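PDB 4J6F: putative alcohol dehydrogenase from Sinorhizobium meliloti, which is thought to oxidise alcohols with a nicotinamide cofactor, as a member of the medium-chain dehydrogenase/reductase family. Local coordinates for residues Ala36-Tyr50 against Tyr356-Phe368. Sequence-based numbering, arbitrary orientation.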
ATOM      1  N   ALA A  36     -27.628 -22.826 -21.774  1.00 36.48           N
ATOM      2  CA  ALA A  36     -26.661 -21.946 -21.119  1.00 35.51           C
ATOM      3  C   ALA A  36     -27.162 -20.526 -21.133  1.00 36.46           C
ATOM      4  O   ALA A  36     -27.920 -20.134 -22.028  1.00 37.55           O
ATOM      5  CB  ALA A  36     -25.299 -22.010 -21.798  1.00 33.96           C
ATOM      6  N   VAL A  37     -26.736 -19.758 -20.133  1.00 35.52           N
ATOM      7  CA  VAL A  37     -27.014 -18.335 -20.103  1.00 33.34           C
ATOM      8  C   VAL A  37     -25.819 -17.640 -20.722  1.00 33.07           C
ATOM      9  O   VAL A  37     -24.699 -17.775 -20.237  1.00 31.77           O
ATOM     10  CB  VAL A  37     -27.296 -17.837 -18.680  1.00 30.28           C
ATOM     11  CG1 VAL A  37     -27.280 -16.317 -18.636  1.00 29.89           C
ATOM     12  CG2 VAL A  37     -28.628 -18.392 -18.187  1.00 28.68           C
ATOM     13  N   LEU A  38     -26.081 -16.927 -21.814  1.00 34.58           N
ATOM     14  CA  LEU A  38     -25.052 -16.270 -22.615  1.00 35.18           C
ATOM     15  C   LEU A  38     -24.988 -14.776 -22.352  1.00 37.69           C
ATOM     16  O   LEU A  38     -26.021 -14.088 -22.365  1.00 39.54           O
ATOM     17  CB  LEU A  38     -25.322 -16.483 -24.109  1.00 35.26           C
ATOM     18  CG  LEU A  38     -25.288 -17.900 -24.702  1.00 33.90           C
ATOM     19  CD1 LEU A  38     -25.620 -17.848 -26.185  1.00 32.57           C
ATOM     20  CD2 LEU A  38     -23.927 -18.556 -24.481  1.00 32.71           C
ATOM     21  N   LEU A  39     -23.773 -14.280 -22.118  1.00 36.42           N
ATOM     22  CA  LEU A  39     -23.506 -12.852 -22.109  1.00 35.31           C
ATOM     23  C   LEU A  39     -23.141 -12.415 -23.528  1.00 37.34           C
ATOM     24  O   LEU A  39     -22.185 -12.922 -24.106  1.00 37.95           O
ATOM     25  CB  LEU A  39     -22.372 -12.539 -21.148  1.00 34.06           C
ATOM     26  CG  LEU A  39     -21.896 -11.090 -21.125  1.00 33.98           C
ATOM     27  CD1 LEU A  39     -22.954 -10.221 -20.474  1.00 34.92           C
ATOM     28  CD2 LEU A  39     -20.579 -10.974 -20.374  1.00 32.43           C
ATOM     29  N   THR A  40     -23.898 -11.463 -24.072  1.00 38.89           N
ATOM     30  CA  THR A  40     -23.852 -11.133 -25.503  1.00 38.22           C
ATOM     31  C   THR A  40     -23.233  -9.770 -25.819  1.00 39.36           C
ATOM     32  O   THR A  40     -23.089  -9.407 -26.983  1.00 44.09           O
ATOM     33  CB  THR A  40     -25.261 -11.191 -26.123  1.00 37.53           C
ATOM     34  OG1 THR A  40     -26.079 -10.169 -25.546  1.00 38.57           O
ATOM     35  CG2 THR A  40     -25.911 -12.540 -25.861  1.00 36.19           C
ATOM     36  N   GLY A  41     -22.865  -9.027 -24.785  1.00 36.50           N
ATOM     37  CA  GLY A  41     -22.234  -7.723 -24.933  1.00 36.43           C
ATOM     38  C   GLY A  41     -22.406  -7.044 -23.595  1.00 38.66           C
ATOM     39  O   GLY A  41     -23.086  -7.596 -22.719  1.00 40.09           O
ATOM     40  N   HIS A  42     -21.800  -5.867 -23.417  1.00 37.74           N
ATOM     41  CA  HIS A  42     -21.964  -5.103 -22.170  1.00 35.64           C
ATOM     42  C   HIS A  42     -23.329  -4.396 -22.094  1.00 36.37           C
ATOM     43  O   HIS A  42     -23.934  -4.074 -23.126  1.00 37.21           O
ATOM     44  CB  HIS A  42     -20.832  -4.098 -21.968  1.00 34.95           C
ATOM     45  CG  HIS A  42     -19.482  -4.729 -21.823  1.00 36.78           C
ATOM     46  ND1 HIS A  42     -19.102  -5.430 -20.697  1.00 36.88           N
ATOM     47  CD2 HIS A  42     -18.414  -4.750 -22.657  1.00 37.33           C
ATOM     48  CE1 HIS A  42     -17.863  -5.866 -20.851  1.00 35.43           C
ATOM     49  NE2 HIS A  42     -17.423  -5.465 -22.030  1.00 36.31           N
ATOM     50  N   GLY A  43     -23.800  -4.165 -20.868  1.00 34.98           N
ATOM     51  CA  GLY A  43     -25.105  -3.559 -20.637  1.00 36.39           C
ATOM     52  C   GLY A  43     -25.878  -4.197 -19.495  1.00 38.33           C
ATOM     53  O   GLY A  43     -25.288  -4.731 -18.537  1.00 39.77           O
ATOM     54  N   GLY A  44     -27.204  -4.154 -19.595  1.00 37.55           N
ATOM     55  CA  GLY A  44     -28.067  -4.625 -18.513  1.00 37.33           C
ATOM     56  C   GLY A  44     -28.469  -6.080 -18.634  1.00 37.16           C
ATOM     57  O   GLY A  44     -28.059  -6.766 -19.562  1.00 37.85           O
ATOM     58  N   LEU A  45     -29.414  -6.505 -17.825  1.00 37.12           N
ATOM     59  CA  LEU A  45     -29.763  -7.902 -17.765  1.00 36.87           C
ATOM     60  C   LEU A  45     -30.153  -8.400 -19.145  1.00 40.10           C
ATOM     61  O   LEU A  45     -29.967  -9.562 -19.453  1.00 42.36           O
ATOM     62  CB  LEU A  45     -30.923  -8.113 -16.802  1.00 35.86           C
ATOM     63  CG  LEU A  45     -30.680  -7.904 -15.314  1.00 35.40           C
ATOM     64  CD1 LEU A  45     -31.977  -8.103 -14.565  1.00 36.26           C
ATOM     65  CD2 LEU A  45     -29.633  -8.863 -14.793  1.00 33.97           C
ATOM     66  N   GLU A  46     -30.731  -7.542 -19.971  1.00 42.26           N
ATOM     67  CA  GLU A  46     -31.203  -7.988 -21.288  1.00 45.01           C
ATOM     68  C   GLU A  46     -30.069  -8.524 -22.177  1.00 42.29           C
ATOM     69  O   GLU A  46     -30.331  -9.240 -23.150  1.00 43.94           O
ATOM     70  CB  GLU A  46     -32.047  -6.913 -21.992  1.00 51.26           C
ATOM     71  CG  GLU A  46     -31.268  -5.790 -22.679  1.00 63.18           C
ATOM     72  CD  GLU A  46     -30.762  -4.692 -21.737  1.00 74.10           C
ATOM     73  OE1 GLU A  46     -29.954  -3.862 -22.217  1.00 81.35           O
ATOM     74  OE2 GLU A  46     -31.156  -4.640 -20.538  1.00 69.38           O
ATOM     75  N   LYS A  47     -28.823  -8.200 -21.815  1.00 37.64           N
ATOM     76  CA  LYS A  47     -27.634  -8.783 -22.450  1.00 35.78           C
ATOM     77  C   LYS A  47     -27.369 -10.250 -22.041  1.00 34.25           C
ATOM     78  O   LYS A  47     -26.527 -10.927 -22.646  1.00 33.01           O
ATOM     79  CB  LYS A  47     -26.387  -7.927 -22.192  1.00 36.90           C
ATOM     80  CG  LYS A  47     -26.446  -6.489 -22.704  1.00 39.71           C
ATOM     81  CD  LYS A  47     -26.555  -6.398 -24.226  1.00 42.05           C
ATOM     82  CE  LYS A  47     -26.833  -4.966 -24.672  1.00 43.17           C
ATOM     83  NZ  LYS A  47     -26.557  -4.719 -26.117  1.00 43.63           N
ATOM     84  N   LEU A  48     -28.088 -10.749 -21.035  1.00 34.28           N
ATOM     85  CA  LEU A  48     -27.989 -12.169 -20.669  1.00 33.78           C
ATOM     86  C   LEU A  48     -29.119 -12.972 -21.291  1.00 37.51           C
ATOM     87  O   LEU A  48     -30.253 -12.880 -20.835  1.00 40.32           O
ATOM     88  CB  LEU A  48     -28.001 -12.369 -19.150  1.00 30.34           C
ATOM     89  CG  LEU A  48     -26.919 -11.705 -18.294  1.00 28.31           C
ATOM     90  CD1 LEU A  48     -27.398 -11.636 -16.852  1.00 27.22           C
ATOM     91  CD2 LEU A  48     -25.555 -12.387 -18.404  1.00 26.92           C
ATOM     92  N   VAL A  49     -28.804 -13.774 -22.307  1.00 38.56           N
ATOM     93  CA  VAL A  49     -29.817 -14.578 -23.004  1.00 40.20           C
ATOM     94  C   VAL A  49     -29.749 -16.059 -22.628  1.00 41.70           C
ATOM     95  O   VAL A  49     -28.698 -16.697 -22.758  1.00 42.99           O
ATOM     96  CB  VAL A  49     -29.700 -14.430 -24.536  1.00 40.33           C
ATOM     97  CG1 VAL A  49     -30.845 -15.150 -25.233  1.00 41.78           C
ATOM     98  CG2 VAL A  49     -29.690 -12.959 -24.926  1.00 40.06           C
ATOM     99  N   TYR A  50     -30.877 -16.591 -22.162  1.00 40.62           N
ATOM    100  CA  TYR A  50     -31.018 -18.011 -21.868  1.00 39.73           C
ATOM    101  C   TYR A  50     -31.174 -18.746 -23.184  1.00 42.16           C
ATOM    102  O   TYR A  50     -32.164 -18.534 -23.887  1.00 42.89           O
ATOM    103  CB  TYR A  50     -32.262 -18.221 -21.011  1.00 39.99           C
ATOM    104  CG  TYR A  50     -32.489 -19.633 -20.522  1.00 42.05           C
ATOM    105  CD1 TYR A  50     -31.632 -20.216 -19.584  1.00 43.48           C
ATOM    106  CD2 TYR A  50     -33.589 -20.371 -20.959  1.00 42.69           C
ATOM    107  CE1 TYR A  50     -31.847 -21.504 -19.115  1.00 44.83           C
ATOM    108  CE2 TYR A  50     -33.814 -21.661 -20.502  1.00 44.69           C
ATOM    109  CZ  TYR A  50     -32.945 -22.231 -19.579  1.00 45.95           C
ATOM    110  OH  TYR A  50     -33.165 -23.524 -19.118  1.00 44.21           O
ATOM    111  N   TYR A 356     -30.965 -20.933  -7.121  1.00 32.51           N
ATOM    112  CA  TYR A 356     -31.790 -20.538  -8.263  1.00 33.24           C
ATOM    113  C   TYR A 356     -31.592 -21.478  -9.456  1.00 32.99           C
ATOM    114  O   TYR A 356     -30.472 -21.918  -9.716  1.00 33.79           O
ATOM    115  CB  TYR A 356     -31.485 -19.086  -8.672  1.00 34.25           C
ATOM    116  CG  TYR A 356     -31.717 -18.053  -7.580  1.00 35.61           C
ATOM    117  CD1 TYR A 356     -30.799 -17.887  -6.542  1.00 36.23           C
ATOM    118  CD2 TYR A 356     -32.851 -17.243  -7.590  1.00 36.41           C
ATOM    119  CE1 TYR A 356     -31.011 -16.963  -5.535  1.00 37.47           C
ATOM    120  CE2 TYR A 356     -33.070 -16.309  -6.594  1.00 37.63           C
ATOM    121  CZ  TYR A 356     -32.150 -16.172  -5.567  1.00 38.92           C
ATOM    122  OH  TYR A 356     -32.355 -15.244  -4.564  1.00 39.52           O
ATOM    123  N   PRO A 357     -32.681 -21.801 -10.177  1.00 32.38           N
ATOM    124  CA  PRO A 357     -32.521 -22.565 -11.413  1.00 31.83           C
ATOM    125  C   PRO A 357     -31.884 -21.718 -12.513  1.00 31.70           C
ATOM    126  O   PRO A 357     -32.129 -20.520 -12.589  1.00 31.73           O
ATOM    127  CB  PRO A 357     -33.966 -22.934 -11.786  1.00 33.29           C
ATOM    128  CG  PRO A 357     -34.802 -21.879 -11.145  1.00 33.96           C
ATOM    129  CD  PRO A 357     -34.102 -21.564  -9.854  1.00 33.39           C
ATOM    130  N   LEU A 358     -31.083 -22.339 -13.369  1.00 32.60           N
ATOM    131  CA  LEU A 358     -30.456 -21.629 -14.484  1.00 31.84           C
ATOM    132  C   LEU A 358     -31.494 -20.879 -15.331  1.00 33.10           C
ATOM    133  O   LEU A 358     -31.236 -19.780 -15.814  1.00 34.52           O
ATOM    134  CB  LEU A 358     -29.637 -22.604 -15.341  1.00 29.88           C
ATOM    135  CG  LEU A 358     -28.753 -22.052 -16.459  1.00 28.29           C
ATOM    136  CD1 LEU A 358     -27.671 -21.129 -15.927  1.00 26.98           C
ATOM    137  CD2 LEU A 358     -28.124 -23.196 -17.233  1.00 28.27           C
ATOM    138  N   SER A 359     -32.672 -21.467 -15.484  1.00 33.65           N
ATOM    139  CA  SER A 359     -33.736 -20.845 -16.254  1.00 35.95           C
ATOM    140  C   SER A 359     -34.263 -19.556 -15.627  1.00 37.41           C
ATOM    141  O   SER A 359     -35.006 -18.827 -16.259  1.00 40.25           O
ATOM    142  CB  SER A 359     -34.887 -21.819 -16.440  1.00 37.87           C
ATOM    143  OG  SER A 359     -35.396 -22.207 -15.181  1.00 40.21           O
ATOM    144  N   GLU A 360     -33.894 -19.266 -14.393  1.00 36.48           N
ATOM    145  CA  GLU A 360     -34.360 -18.038 -13.767  1.00 38.31           C
ATOM    146  C   GLU A 360     -33.197 -17.116 -13.344  1.00 38.01           C
ATOM    147  O   GLU A 360     -33.210 -16.473 -12.271  1.00 37.14           O
ATOM    148  CB  GLU A 360     -35.315 -18.369 -12.625  1.00 42.17           C
ATOM    149  CG  GLU A 360     -36.702 -18.724 -13.130  1.00 49.00           C
ATOM    150  CD  GLU A 360     -37.525 -19.542 -12.149  1.00 52.02           C
ATOM    151  OE1 GLU A 360     -37.268 -19.463 -10.928  1.00 50.71           O
ATOM    152  OE2 GLU A 360     -38.432 -20.272 -12.615  1.00 53.76           O
ATOM    153  N   PHE A 361     -32.204 -17.041 -14.230  1.00 37.02           N
ATOM    154  CA  PHE A 361     -31.022 -16.223 -14.012  1.00 35.86           C
ATOM    155  C   PHE A 361     -31.293 -14.729 -13.758  1.00 38.59           C
ATOM    156  O   PHE A 361     -30.597 -14.100 -12.958  1.00 38.97           O
ATOM    157  CB  PHE A 361     -30.017 -16.393 -15.148  1.00 33.72           C
ATOM    158  CG  PHE A 361     -28.623 -16.021 -14.746  1.00 34.33           C
ATOM    159  CD1 PHE A 361     -27.781 -16.965 -14.179  1.00 33.57           C
ATOM    160  CD2 PHE A 361     -28.164 -14.704 -14.877  1.00 34.40           C
ATOM    161  CE1 PHE A 361     -26.500 -16.613 -13.785  1.00 33.10           C
ATOM    162  CE2 PHE A 361     -26.886 -14.346 -14.480  1.00 32.58           C
ATOM    163  CZ  PHE A 361     -26.054 -15.303 -13.935  1.00 32.63           C
ATOM    164  N   HIS A 362     -32.290 -14.166 -14.431  1.00 39.68           N
ATOM    165  CA  HIS A 362     -32.606 -12.756 -14.262  1.00 40.24           C
ATOM    166  C   HIS A 362     -33.067 -12.494 -12.838  1.00 38.48           C
ATOM    167  O   HIS A 362     -32.638 -11.519 -12.209  1.00 37.01           O
ATOM    168  CB  HIS A 362     -33.622 -12.289 -15.311  1.00 45.80           C
ATOM    169  CG  HIS A 362     -33.054 -12.219 -16.699  1.00 54.27           C
ATOM    170  ND1 HIS A 362     -33.104 -11.079 -17.472  1.00 55.22           N
ATOM    171  CD2 HIS A 362     -32.396 -13.144 -17.443  1.00 57.06           C
ATOM    172  CE1 HIS A 362     -32.517 -11.307 -18.635  1.00 53.54           C
ATOM    173  NE2 HIS A 362     -32.073 -12.550 -18.640  1.00 54.94           N
ATOM    174  N   ARG A 363     -33.897 -13.394 -12.316  1.00 38.19           N
ATOM    175  CA  ARG A 363     -34.368 -13.282 -10.942  1.00 37.51           C
ATOM    176  C   ARG A 363     -33.186 -13.463  -9.988  1.00 35.22           C
ATOM    177  O   ARG A 363     -33.061 -12.726  -9.004  1.00 34.62           O
ATOM    178  CB  ARG A 363     -35.468 -14.305 -10.662  1.00 39.82           C
ATOM    179  CG  ARG A 363     -36.245 -14.057  -9.378  1.00 43.28           C
ATOM    180  CD  ARG A 363     -37.233 -15.183  -9.090  1.00 47.40           C
ATOM    181  NE  ARG A 363     -36.775 -16.025  -7.983  1.00 50.62           N
ATOM    182  CZ  ARG A 363     -36.419 -17.305  -8.092  1.00 50.72           C
ATOM    183  NH1 ARG A 363     -36.005 -17.976  -7.018  1.00 50.33           N
ATOM    184  NH2 ARG A 363     -36.475 -17.920  -9.267  1.00 49.62           N
ATOM    185  N   ALA A 364     -32.317 -14.429 -10.301  1.00 33.08           N
ATOM    186  CA  ALA A 364     -31.122 -14.703  -9.499  1.00 30.98           C
ATOM    187  C   ALA A 364     -30.202 -13.496  -9.377  1.00 32.34           C
ATOM    188  O   ALA A 364     -29.751 -13.156  -8.282  1.00 33.59           O
ATOM    189  CB  ALA A 364     -30.353 -15.866 -10.080  1.00 29.14           C
ATOM    190  N   GLN A 365     -29.917 -12.838 -10.497  1.00 31.82           N
ATOM    191  CA  GLN A 365     -28.970 -11.739 -10.461  1.00 31.25           C
ATOM    192  C   GLN A 365     -29.568 -10.449  -9.887  1.00 31.35           C
ATOM    193  O   GLN A 365     -28.836  -9.604  -9.338  1.00 29.54           O
ATOM    194  CB  GLN A 365     -28.350 -11.499 -11.828  1.00 31.03           C
ATOM    195  CG  GLN A 365     -27.139 -10.605 -11.741  1.00 31.95           C
ATOM    196  CD  GLN A 365     -26.116 -10.956 -12.768  1.00 36.08           C
ATOM    197  OE1 GLN A 365     -26.301 -10.684 -13.945  1.00 38.22           O
ATOM    198  NE2 GLN A 365     -25.025 -11.574 -12.332  1.00 39.70           N
ATOM    199  N   THR A 366     -30.890 -10.304 -10.018  1.00 31.48           N
ATOM    200  CA  THR A 366     -31.595  -9.193  -9.390  1.00 31.37           C
ATOM    201  C   THR A 366     -31.440  -9.349  -7.882  1.00 32.95           C
ATOM    202  O   THR A 366     -30.986  -8.426  -7.186  1.00 33.37           O
ATOM    203  CB  THR A 366     -33.072  -9.118  -9.816  1.00 31.01           C
ATOM    204  OG1 THR A 366     -33.160  -9.138 -11.242  1.00 32.30           O
ATOM    205  CG2 THR A 366     -33.680  -7.841  -9.374  1.00 31.48           C
ATOM    206  N   ASP A 367     -31.762 -10.540  -7.388  1.00 33.36           N
ATOM    207  CA  ASP A 367     -31.561 -10.845  -5.984  1.00 32.91           C
ATOM    208  C   ASP A 367     -30.112 -10.691  -5.584  1.00 31.35           C
ATOM    209  O   ASP A 367     -29.818 -10.177  -4.508  1.00 31.74           O
ATOM    210  CB  ASP A 367     -32.065 -12.240  -5.674  1.00 34.35           C
ATOM    211  CG  ASP A 367     -33.569 -12.298  -5.612  1.00 38.64           C
ATOM    212  OD1 ASP A 367     -34.225 -11.284  -5.960  1.00 38.77           O
ATOM    213  OD2 ASP A 367     -34.100 -13.357  -5.217  1.00 41.59           O
ATOM    214  N   PHE A 368     -29.201 -11.105  -6.458  1.00 30.50           N
ATOM    215  CA  PHE A 368     -27.777 -10.976  -6.172  1.00 28.73           C
ATOM    216  C   PHE A 368     -27.351  -9.529  -5.962  1.00 31.11           C
ATOM    217  O   PHE A 368     -26.573  -9.237  -5.061  1.00 32.05           O
ATOM    218  CB  PHE A 368     -26.935 -11.576  -7.274  1.00 26.18           C
ATOM    219  CG  PHE A 368     -25.470 -11.473  -7.011  1.00 24.97           C
ATOM    220  CD1 PHE A 368     -24.857 -12.330  -6.110  1.00 23.87           C
ATOM    221  CD2 PHE A 368     -24.703 -10.502  -7.642  1.00 25.00           C
ATOM    222  CE1 PHE A 368     -23.506 -12.236  -5.851  1.00 23.46           C
ATOM    223  CE2 PHE A 368     -23.349 -10.396  -7.390  1.00 24.38           C
ATOM    224  CZ  PHE A 368     -22.751 -11.266  -6.488  1.00 24.09           C
TER
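Strand 48-50, hydrogen-bonded antiparallel to strand 36-39 through Leu38 and Val49, runs at 144° to helix 361-368 with 10.2 Å between their axes at closest approach, and Leu48 and His362 make the one hydrogen bond between the two segments. From the first turn of the helix, His362 NE2 donates to Leu48 O over 2.9 Å, the oxygen lying at the imidazole edge close to the ring plane; the bond is somewhat bent, with an N-H...O angle of 149°. With CG anti to the carbonyl carbon (chi1 -70°), the ring swings from the helix flank to the strand, and its ND1 passes alongside Leu45 CB. Replacing His362 by alanine removes the ring, and Leu48 O would probably lose its donor from the helix while Leu45 CB loses its neighbour.

Beside this bond the contacts are largely apolar. Val37 presents two methyls: CG1 sits over one face of the Phe361 ring, offset toward its rim, while CG2 packs 3.7 Å from Leu358 CD1. Leu48 CD1 comes instead to the edge of the same phenyl group, 3.6 Å from Phe361 CE2, and Tyr162 meets this ring edge-to-face. Leu45 spreads its branches across the next helical turn, CD1 meeting Thr366 OG1 and CD2 lying beside Gln365 OE1. At the other end Tyr50 lays a ring face over Ser359 CA in a CH-pi contact, 3.9 Å from CA to centroid; Ser359 OG bonds to Asp382 O.

The contact thus joins the N-terminal hairpin to the strand-helix unit near the C-terminus. Strand 352-357 of that unit pairs with strand 376-380, which also pairs with strand 63-72, consistent with both segments belonging to the GroES-like catalytic domain of medium-chain dehydrogenases. Apolar contacts therefore flank one directional bond, whose N-H supplies Leu48 O with a donor from the helix and fixes how the imidazole is turned against the strand.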